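Mll3558 protein (Mesorhizobium loti, PDB 3RD6) is of unknown function but belongs to the AHA1 family of Bet v 1-like proteins, a superfamily in which many members bind small hydrophobic ligands. Local coordinates at residues A[30-33]-A[34-38]; A[136-139]-A[140-144]; A[23-26]-A[27-31]. One frame throughout, in Å; residues are numbered along the deposited sequence.

Overall arrangement
All three contacts are local helical ones, and each combines buried with exposed residues. Contacts 1 and 3 adjoin, share Lys30 and Ala31, and lie in the two short helices between strands 5-16 and 47-50; they meet where Trp36 packs on Ala26 and Phe27. Contact 2 lies in the later helix 131-148. It touches contact 1 where Leu141 and Ala144 meet Trp36 and Arg37, but not contact 3. Contact 3 turns two phenylalanines toward the sheet, leaves His25 exposed and ends at Asp29, which caps the start of helix 30-36. Contact 1 is rich in arginine beside a buried tryptophan. Contact 2 relies on backbone bonds, with Thr138 and Leu142 buried and Glu136, Arg139 and Glu143 exposed.

Contact 1. Residues A[30-33]-A[34-38]; sequences KATV and RRWRV
The Arg35 guanidinium lays one face against the backbone of Thr32, whose CA is 3.7 Å from Arg35 CZ and offset toward the rim of the group. Ala31 O lies over that same face. The Arg37 guanidinium takes Val33 over one face, with Val33 CG1 3.6 Å from Arg37 CZ. These two side chains run side by side and point the same way. The Trp36 indole has Val33 O and Arg37 CG over the same face. The methyl of Thr32 crosses toward the pyrrole part of the indole, with CG2 3.9 Å from Trp36 NE1.

Trp36 CG sits between its backbone N and carbonyl carbon (chi1 53°), which folds the indole back toward Thr32 and Val33. There NE1 bonds to Ala26 O of the preceding helix.

The backbone is that of a helix running out. Arg34 N bonds to Lys30 O at 2.9 Å, one full alpha turn. Arg35 N reaches Thr32 O at 2.9 Å, a shorter 3-10-like step, with the donor well above the carbonyl plane. Trp36 N and Arg37 N give weak bonds to Val33 O.

Most of the polar ends look outward from this turn. Arg37 NH2 forms a salt bridge with Glu58, Lys30 NZ bonds to Phe48 O, and Thr32 OG1 has Asp29 as its partner. Arg35 NE has a weak, long ion pair with Glu148. Lys30 NZ and Arg34 NH1 are 4.7 Å apart, so the like charges may disfavour a closer approach. The chemistry thus divides the turn: Thr32, Val33 and Trp36 fill the buried side, while Lys30 and Arg37 tie helix 30-36 to strands 47-50 and 57-62, and Arg35 reaches only weakly toward helix 131-148.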
ATOM      1  N   LYS A  30      -4.394 -19.604   6.582  1.00 48.00           N
ATOM      2  CA  LYS A  30      -4.773 -18.940   7.825  1.00 50.52           C
ATOM      3  C   LYS A  30      -4.214 -19.592   9.090  1.00 52.04           C
ATOM      4  O   LYS A  30      -3.564 -18.929   9.898  1.00 39.25           O
ATOM      5  CB  LYS A  30      -6.297 -18.851   7.897  1.00 48.24           C
ATOM      6  CG  LYS A  30      -6.830 -18.031   9.043  1.00 45.63           C
ATOM      7  CD  LYS A  30      -8.298 -17.746   8.821  1.00 44.70           C
ATOM      8  CE  LYS A  30      -8.939 -17.171  10.063  1.00 56.91           C
ATOM      9  NZ  LYS A  30      -8.222 -15.971  10.557  1.00 53.60           N
ATOM     10  N   ALA A  31      -4.453 -20.891   9.252  1.00 57.00           N
ATOM     11  CA  ALA A  31      -3.971 -21.621  10.427  1.00 52.92           C
ATOM     12  C   ALA A  31      -2.452 -21.493  10.615  1.00 54.92           C
ATOM     13  O   ALA A  31      -1.979 -21.060  11.674  1.00 58.71           O
ATOM     14  CB  ALA A  31      -4.357 -23.087  10.318  1.00 56.97           C
ATOM     15  N   THR A  32      -1.691 -21.877   9.593  1.00 49.62           N
ATOM     16  CA  THR A  32      -0.247 -21.783   9.680  1.00 41.94           C
ATOM     17  C   THR A  32       0.142 -20.354  10.053  1.00 44.67           C
ATOM     18  O   THR A  32       0.904 -20.128  10.998  1.00 50.16           O
ATOM     19  CB  THR A  32       0.432 -22.150   8.350  1.00 47.51           C
ATOM     20  OG1 THR A  32       0.203 -23.526   8.066  1.00 42.99           O
ATOM     21  CG2 THR A  32       1.935 -21.910   8.434  1.00 47.01           C
ATOM     22  N   VAL A  33      -0.394 -19.390   9.311  1.00 47.69           N
ATOM     23  CA  VAL A  33      -0.085 -17.991   9.561  1.00 39.57           C
ATOM     24  C   VAL A  33      -0.243 -17.642  11.034  1.00 40.70           C
ATOM     25  O   VAL A  33       0.649 -17.036  11.628  1.00 39.17           O
ATOM     26  CB  VAL A  33      -0.984 -17.049   8.705  1.00 41.22           C
ATOM     27  CG1 VAL A  33      -0.659 -15.602   8.980  1.00 39.87           C
ATOM     28  CG2 VAL A  33      -0.788 -17.338   7.246  1.00 34.67           C
ATOM     29  N   ARG A  34      -1.362 -18.049  11.622  1.00 38.89           N
ATOM     30  CA  ARG A  34      -1.646 -17.741  13.028  1.00 47.87           C
ATOM     31  C   ARG A  34      -0.678 -18.328  14.037  1.00 52.11           C
ATOM     32  O   ARG A  34      -0.876 -18.164  15.231  1.00 69.22           O
ATOM     33  CB  ARG A  34      -3.064 -18.182  13.415  1.00 45.91           C
ATOM     34  CG  ARG A  34      -4.182 -17.408  12.725  1.00 53.49           C
ATOM     35  CD  ARG A  34      -5.488 -17.498  13.525  1.00 48.14           C
ATOM     36  NE  ARG A  34      -5.296 -17.064  14.905  1.00 48.50           N
ATOM     37  CZ  ARG A  34      -6.251 -16.557  15.676  1.00 46.97           C
ATOM     38  NH1 ARG A  34      -7.488 -16.409  15.211  1.00 42.48           N
ATOM     39  NH2 ARG A  34      -5.961 -16.184  16.916  1.00 57.48           N
ATOM     40  N   ARG A  35       0.363 -19.010  13.576  1.00 55.79           N
ATOM     41  CA  ARG A  35       1.309 -19.603  14.507  1.00 60.98           C
ATOM     42  C   ARG A  35       2.680 -18.939  14.533  1.00 64.51           C
ATOM     43  O   ARG A  35       3.358 -18.966  15.558  1.00 71.26           O
ATOM     44  CB  ARG A  35       1.426 -21.108  14.248  1.00 60.53           C
ATOM     45  CG  ARG A  35       0.081 -21.836  14.370  1.00 51.51           C
ATOM     46  CD  ARG A  35       0.239 -23.351  14.437  1.00 43.91           C
ATOM     47  NE  ARG A  35       0.819 -23.910  13.216  1.00 45.57           N
ATOM     48  CZ  ARG A  35       0.117 -24.403  12.199  1.00 43.79           C
ATOM     49  NH1 ARG A  35      -1.207 -24.418  12.240  1.00 55.23           N
ATOM     50  NH2 ARG A  35       0.739 -24.885  11.133  1.00 44.47           N
ATOM     51  N   TRP A  36       3.103 -18.331  13.427  1.00 64.11           N
ATOM     52  CA  TRP A  36       4.399 -17.653  13.429  1.00 61.67           C
ATOM     53  C   TRP A  36       4.319 -16.125  13.538  1.00 57.63           C
ATOM     54  O   TRP A  36       5.242 -15.503  14.050  1.00 63.11           O
ATOM     55  CB  TRP A  36       5.256 -18.046  12.208  1.00 61.05           C
ATOM     56  CG  TRP A  36       4.622 -17.902  10.851  1.00 62.33           C
ATOM     57  CD1 TRP A  36       3.705 -18.740  10.283  1.00 58.41           C
ATOM     58  CD2 TRP A  36       4.926 -16.911   9.858  1.00 59.14           C
ATOM     59  NE1 TRP A  36       3.425 -18.336   8.994  1.00 61.52           N
ATOM     60  CE2 TRP A  36       4.154 -17.213   8.712  1.00 56.65           C
ATOM     61  CE3 TRP A  36       5.770 -15.793   9.828  1.00 57.99           C
ATOM     62  CZ2 TRP A  36       4.213 -16.443   7.544  1.00 52.12           C
ATOM     63  CZ3 TRP A  36       5.828 -15.025   8.664  1.00 52.13           C
ATOM     64  CH2 TRP A  36       5.049 -15.352   7.543  1.00 45.46           C
ATOM     65  N   ARG A  37       3.216 -15.529  13.088  1.00 55.25           N
ATOM     66  CA  ARG A  37       3.043 -14.080  13.166  1.00 52.36           C
ATOM     67  C   ARG A  37       2.109 -13.667  14.311  1.00 55.09           C
ATOM     68  O   ARG A  37       2.356 -12.672  14.999  1.00 62.15           O
ATOM     69  CB  ARG A  37       2.462 -13.544  11.866  1.00 55.82           C
ATOM     70  CG  ARG A  37       3.305 -13.762  10.639  1.00 57.23           C
ATOM     71  CD  ARG A  37       2.433 -13.529   9.428  1.00 38.88           C
ATOM     72  NE  ARG A  37       1.482 -12.458   9.717  1.00 52.50           N
ATOM     73  CZ  ARG A  37       0.459 -12.144   8.937  1.00 40.34           C
ATOM     74  NH1 ARG A  37       0.251 -12.823   7.816  1.00 36.89           N
ATOM     75  NH2 ARG A  37      -0.342 -11.150   9.279  1.00 47.00           N
ATOM     76  N   VAL A  38       1.030 -14.428  14.480  1.00 55.07           N
ATOM     77  CA  VAL A  38       0.042 -14.190  15.520  1.00 61.12           C
ATOM     78  C   VAL A  38      -0.061 -15.450  16.391  1.00 63.72           C
ATOM     79  O   VAL A  38       0.462 -16.498  16.022  1.00 63.62           O
ATOM     80  CB  VAL A  38      -1.363 -13.880  14.907  1.00 61.97           C
ATOM     81  CG1 VAL A  38      -2.409 -13.657  15.998  1.00 63.28           C
ATOM     82  CG2 VAL A  38      -1.281 -12.659  14.019  1.00 63.19           C
TER

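Contact 2. Residues A[136-139]-A[140-144]; sequences EGTR and GLLEA
This is a contact between successive turns of the C-terminal helix 131-148, the long helix that packs on the antiparallel sheet of the Bet v 1-like fold. The turns are joined chiefly by backbone bonds. Leu141 N bonds to Gly137 O at 2.7 Å, and Leu142 N to Thr138 O at 2.9 Å. Glu143 N reaches Arg139 O at 3.3 Å, from above the carbonyl plane. Gly140 N is held less well: it gives weak bonds to both Glu136 O and Gly137 O.

The leucines lean back over the carbonyls of the previous turn. Leu142 CG stands 3.4 Å from Thr138 O, because chi1 of -75° sets it beside its own backbone N. Its branch CD1 comes to 4.3 Å from Thr138 CG2, a loose methyl meeting on the buried side. Leu141 does likewise, with CG 3.5 Å from Gly137 O.

Thr138 and Leu142 both face the sheet, touching Ile12 and Tyr118. Thr138 OG1 bonds to Arg134 O, one turn back, so its hydroxyl is satisfied within the helix. Arg139 bends at chi3 and forms a salt bridge with Glu135.

The chemistry is that of an amphipathic helix. Methyl groups of Thr138 and Leu142 meet the strands. The exposed Glu136, Arg139 and Glu143 carry the charge, the last two along the border with strand 5-16, where they touch Ile12 and Arg14.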
ATOM      1  N   GLU A 136      13.073  -4.538  12.581  1.00 51.75           N
ATOM      2  CA  GLU A 136      13.573  -5.406  13.634  1.00 59.01           C
ATOM      3  C   GLU A 136      12.595  -6.547  13.881  1.00 54.87           C
ATOM      4  O   GLU A 136      12.990  -7.710  13.951  1.00 57.88           O
ATOM      5  CB  GLU A 136      13.768  -4.597  14.915  1.00 67.82           C
ATOM      6  CG  GLU A 136      14.635  -5.275  15.974  1.00 72.21           C
ATOM      7  CD  GLU A 136      14.920  -4.369  17.162  1.00 81.11           C
ATOM      8  OE1 GLU A 136      15.445  -3.252  16.958  1.00 77.18           O
ATOM      9  OE2 GLU A 136      14.624  -4.782  18.303  1.00 76.83           O
ATOM     10  N   GLY A 137      11.315  -6.205  14.004  1.00 56.12           N
ATOM     11  CA  GLY A 137      10.296  -7.207  14.251  1.00 53.09           C
ATOM     12  C   GLY A 137      10.087  -8.173  13.099  1.00 49.27           C
ATOM     13  O   GLY A 137       9.982  -9.387  13.311  1.00 51.79           O
ATOM     14  N   THR A 138      10.008  -7.639  11.881  1.00 37.91           N
ATOM     15  CA  THR A 138       9.809  -8.477  10.704  1.00 46.35           C
ATOM     16  C   THR A 138      10.971  -9.469  10.563  1.00 40.34           C
ATOM     17  O   THR A 138      10.781 -10.628  10.191  1.00 37.19           O
ATOM     18  CB  THR A 138       9.695  -7.614   9.428  1.00 44.99           C
ATOM     19  OG1 THR A 138       8.519  -6.796   9.518  1.00 44.22           O
ATOM     20  CG2 THR A 138       9.599  -8.500   8.183  1.00 37.58           C
ATOM     21  N   ARG A 139      12.176  -9.007  10.876  1.00 43.56           N
ATOM     22  CA  ARG A 139      13.351  -9.855  10.789  1.00 48.05           C
ATOM     23  C   ARG A 139      13.188 -10.971  11.820  1.00 49.04           C
ATOM     24  O   ARG A 139      13.731 -12.061  11.660  1.00 46.17           O
ATOM     25  CB  ARG A 139      14.610  -9.028  11.064  1.00 60.18           C
ATOM     26  CG  ARG A 139      15.901  -9.659  10.590  1.00 59.12           C
ATOM     27  CD  ARG A 139      17.048  -8.681  10.716  1.00 67.40           C
ATOM     28  NE  ARG A 139      17.214  -7.832   9.534  1.00 66.07           N
ATOM     29  CZ  ARG A 139      17.631  -8.269   8.344  1.00 68.73           C
ATOM     30  NH1 ARG A 139      17.917  -9.552   8.176  1.00 63.00           N
ATOM     31  NH2 ARG A 139      17.796  -7.421   7.331  1.00 61.53           N
ATOM     32  N   GLY A 140      12.419 -10.690  12.868  1.00 56.57           N
ATOM     33  CA  GLY A 140      12.171 -11.672  13.902  1.00 55.95           C
ATOM     34  C   GLY A 140      11.077 -12.638  13.500  1.00 57.24           C
ATOM     35  O   GLY A 140      11.179 -13.846  13.725  1.00 55.70           O
ATOM     36  N   LEU A 141      10.023 -12.101  12.899  1.00 55.57           N
ATOM     37  CA  LEU A 141       8.908 -12.909  12.445  1.00 53.24           C
ATOM     38  C   LEU A 141       9.352 -13.880  11.351  1.00 48.68           C
ATOM     39  O   LEU A 141       8.857 -14.992  11.263  1.00 50.69           O
ATOM     40  CB  LEU A 141       7.777 -11.999  11.939  1.00 49.62           C
ATOM     41  CG  LEU A 141       7.020 -11.254  13.044  1.00 51.74           C
ATOM     42  CD1 LEU A 141       6.327 -10.041  12.463  1.00 48.80           C
ATOM     43  CD2 LEU A 141       6.014 -12.183  13.715  1.00 45.80           C
ATOM     44  N   LEU A 142      10.289 -13.447  10.516  1.00 52.29           N
ATOM     45  CA  LEU A 142      10.797 -14.291   9.439  1.00 59.90           C
ATOM     46  C   LEU A 142      11.679 -15.374  10.030  1.00 64.89           C
ATOM     47  O   LEU A 142      11.713 -16.503   9.535  1.00 60.12           O
ATOM     48  CB  LEU A 142      11.612 -13.479   8.425  1.00 53.28           C
ATOM     49  CG  LEU A 142      10.850 -12.588   7.448  1.00 56.16           C
ATOM     50  CD1 LEU A 142      11.861 -11.825   6.614  1.00 44.34           C
ATOM     51  CD2 LEU A 142       9.926 -13.430   6.564  1.00 40.78           C
ATOM     52  N   GLU A 143      12.401 -15.019  11.089  1.00 67.24           N
ATOM     53  CA  GLU A 143      13.263 -15.969  11.777  1.00 64.44           C
ATOM     54  C   GLU A 143      12.309 -16.991  12.414  1.00 56.44           C
ATOM     55  O   GLU A 143      12.553 -18.199  12.353  1.00 59.29           O
ATOM     56  CB  GLU A 143      14.095 -15.245  12.845  1.00 68.23           C
ATOM     57  CG  GLU A 143      15.460 -15.868  13.135  1.00 77.58           C
ATOM     58  CD  GLU A 143      15.427 -16.886  14.258  1.00 88.08           C
ATOM     59  OE1 GLU A 143      16.492 -17.445  14.585  1.00 83.22           O
ATOM     60  OE2 GLU A 143      14.337 -17.124  14.822  1.00 94.54           O
ATOM     61  N   ALA A 144      11.212 -16.496  12.992  1.00 50.48           N
ATOM     62  CA  ALA A 144      10.200 -17.347  13.614  1.00 48.27           C
ATOM     63  C   ALA A 144       9.580 -18.275  12.575  1.00 50.14           C
ATOM     64  O   ALA A 144       9.322 -19.441  12.861  1.00 60.49           O
ATOM     65  CB  ALA A 144       9.126 -16.495  14.249  1.00 39.18           C
TER

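Contact 3. Residues A[23-26]-A[27-31]; sequences VFHA and FADKA
Phe24 O is gripped by two backbone donors. Phe27 N bonds to it at 2.6 Å, from above the carbonyl plane, and Ala28 N at 3.1 Å, closer to that plane. This carbonyl thus serves both an i+3 and an i+4 donor near the end of helix 20-28. Asp29 N then bonds to His25 O at 2.9 Å, nearly in line with the carbonyl.

His25 and Asp29 lie side by side. Asp29 CB sits over one face of the imidazole in a CH-pi contact, 3.7 Å from the centroid of the His25 ring and 24° off its normal. The ring and carboxylate planes are only 13° apart. Asp29 CG is turned anti to its own N (chi1 180°), and OD2 goes to the next helix. There it bonds to Thr32 OG1, and the side chain caps a backbone N at the start of helix 30-36.

The two phenylalanines pack on the sheet. Phe27 presents its edge to Val23 O and Phe24 O, both near the ring plane. Its CE1 is 3.9 Å from Val23 CG1, and the two side chains point the same way. Phe24 CE2 meets Ala28 CB at 3.8 Å, and the Phe24 side chain touches Leu107 and Ile85. Phe27 touches Val105, Leu116 and Ile85, and meets Trp36 edge to face. Cutting Phe27 back to an alanine would probably open a gap between Val23, Trp36 and these strand residues and deprive the indole of its aromatic neighbour.

The chemistry implies a division of labour at this helix-helix corner. The phenyl rings join helix 20-28 to the sheet, while Asp29 ends one helix through its N and starts the next through its carboxylate.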
ATOM      1  N   VAL A  23       6.883 -22.656   1.701  1.00 59.27           N
ATOM      2  CA  VAL A  23       6.950 -21.305   2.269  1.00 52.16           C
ATOM      3  C   VAL A  23       5.773 -20.424   1.850  1.00 43.01           C
ATOM      4  O   VAL A  23       5.271 -19.626   2.638  1.00 44.41           O
ATOM      5  CB  VAL A  23       8.263 -20.606   1.896  1.00 53.51           C
ATOM      6  CG1 VAL A  23       8.382 -19.271   2.593  1.00 55.13           C
ATOM      7  CG2 VAL A  23       9.420 -21.502   2.237  1.00 59.50           C
ATOM      8  N   PHE A  24       5.322 -20.566   0.612  1.00 33.12           N
ATOM      9  CA  PHE A  24       4.182 -19.787   0.159  1.00 39.41           C
ATOM     10  C   PHE A  24       3.057 -20.147   1.096  1.00 41.24           C
ATOM     11  O   PHE A  24       2.460 -19.286   1.719  1.00 45.87           O
ATOM     12  CB  PHE A  24       3.775 -20.174  -1.260  1.00 40.56           C
ATOM     13  CG  PHE A  24       2.596 -19.391  -1.789  1.00 38.88           C
ATOM     14  CD1 PHE A  24       2.751 -18.068  -2.198  1.00 40.69           C
ATOM     15  CD2 PHE A  24       1.338 -19.978  -1.889  1.00 45.34           C
ATOM     16  CE1 PHE A  24       1.675 -17.350  -2.704  1.00 34.49           C
ATOM     17  CE2 PHE A  24       0.257 -19.263  -2.395  1.00 37.45           C
ATOM     18  CZ  PHE A  24       0.426 -17.946  -2.805  1.00 31.30           C
ATOM     19  N   HIS A  25       2.793 -21.441   1.197  1.00 37.92           N
ATOM     20  CA  HIS A  25       1.742 -21.967   2.053  1.00 37.02           C
ATOM     21  C   HIS A  25       1.716 -21.281   3.409  1.00 46.15           C
ATOM     22  O   HIS A  25       0.661 -20.868   3.887  1.00 44.54           O
ATOM     23  CB  HIS A  25       1.942 -23.472   2.257  1.00 29.25           C
ATOM     24  CG  HIS A  25       0.839 -24.125   3.027  1.00 44.06           C
ATOM     25  ND1 HIS A  25      -0.427 -24.300   2.511  1.00 53.38           N
ATOM     26  CD2 HIS A  25       0.797 -24.600   4.295  1.00 36.37           C
ATOM     27  CE1 HIS A  25      -1.202 -24.849   3.428  1.00 46.58           C
ATOM     28  NE2 HIS A  25      -0.482 -25.040   4.522  1.00 58.39           N
ATOM     29  N   ALA A  26       2.885 -21.155   4.026  1.00 39.88           N
ATOM     30  CA  ALA A  26       2.996 -20.527   5.346  1.00 52.49           C
ATOM     31  C   ALA A  26       2.457 -19.094   5.384  1.00 48.68           C
ATOM     32  O   ALA A  26       2.279 -18.515   6.460  1.00 50.77           O
ATOM     33  CB  ALA A  26       4.454 -20.550   5.811  1.00 54.02           C
ATOM     34  N   PHE A  27       2.208 -18.522   4.212  1.00 49.76           N
ATOM     35  CA  PHE A  27       1.689 -17.168   4.128  1.00 45.21           C
ATOM     36  C   PHE A  27       0.215 -17.159   3.764  1.00 45.04           C
ATOM     37  O   PHE A  27      -0.543 -16.310   4.222  1.00 36.90           O
ATOM     38  CB  PHE A  27       2.436 -16.356   3.055  1.00 40.22           C
ATOM     39  CG  PHE A  27       3.783 -15.865   3.473  1.00 46.13           C
ATOM     40  CD1 PHE A  27       4.921 -16.631   3.245  1.00 44.67           C
ATOM     41  CD2 PHE A  27       3.920 -14.615   4.064  1.00 26.59           C
ATOM     42  CE1 PHE A  27       6.189 -16.157   3.598  1.00 48.46           C
ATOM     43  CE2 PHE A  27       5.185 -14.130   4.424  1.00 47.17           C
ATOM     44  CZ  PHE A  27       6.318 -14.907   4.186  1.00 48.92           C
ATOM     45  N   ALA A  28      -0.174 -18.110   2.924  1.00 41.33           N
ATOM     46  CA  ALA A  28      -1.541 -18.197   2.416  1.00 48.48           C
ATOM     47  C   ALA A  28      -2.547 -19.019   3.223  1.00 43.91           C
ATOM     48  O   ALA A  28      -3.757 -18.911   3.000  1.00 47.19           O
ATOM     49  CB  ALA A  28      -1.503 -18.697   0.964  1.00 31.61           C
ATOM     50  N   ASP A  29      -2.053 -19.834   4.149  1.00 47.14           N
ATOM     51  CA  ASP A  29      -2.921 -20.670   4.982  1.00 45.15           C
ATOM     52  C   ASP A  29      -3.157 -20.016   6.345  1.00 43.45           C
ATOM     53  O   ASP A  29      -2.248 -19.902   7.166  1.00 48.59           O
ATOM     54  CB  ASP A  29      -2.293 -22.054   5.172  1.00 48.12           C
ATOM     55  CG  ASP A  29      -3.137 -22.951   6.015  1.00 52.83           C
ATOM     56  OD1 ASP A  29      -4.303 -23.182   5.630  1.00 57.63           O
ATOM     57  OD2 ASP A  29      -2.642 -23.418   7.061  1.00 58.13           O
ATOM     58  N   LYS A  30      -4.394 -19.604   6.582  1.00 48.00           N
ATOM     59  CA  LYS A  30      -4.773 -18.940   7.825  1.00 50.52           C
ATOM     60  C   LYS A  30      -4.214 -19.592   9.090  1.00 52.04           C
ATOM     61  O   LYS A  30      -3.564 -18.929   9.898  1.00 39.25           O
ATOM     62  CB  LYS A  30      -6.297 -18.851   7.897  1.00 48.24           C
ATOM     63  CG  LYS A  30      -6.830 -18.031   9.043  1.00 45.63           C
ATOM     64  CD  LYS A  30      -8.298 -17.746   8.821  1.00 44.70           C
ATOM     65  CE  LYS A  30      -8.939 -17.171  10.063  1.00 56.91           C
ATOM     66  NZ  LYS A  30      -8.222 -15.971  10.557  1.00 53.60           N
ATOM     67  N   ALA A  31      -4.453 -20.891   9.252  1.00 57.00           N
ATOM     68  CA  ALA A  31      -3.971 -21.621  10.427  1.00 52.92           C
ATOM     69  C   ALA A  31      -2.452 -21.493  10.615  1.00 54.92           C
ATOM     70  O   ALA A  31      -1.979 -21.060  11.674  1.00 58.71           O
ATOM     71  CB  ALA A  31      -4.357 -23.087  10.318  1.00 56.97           C
TER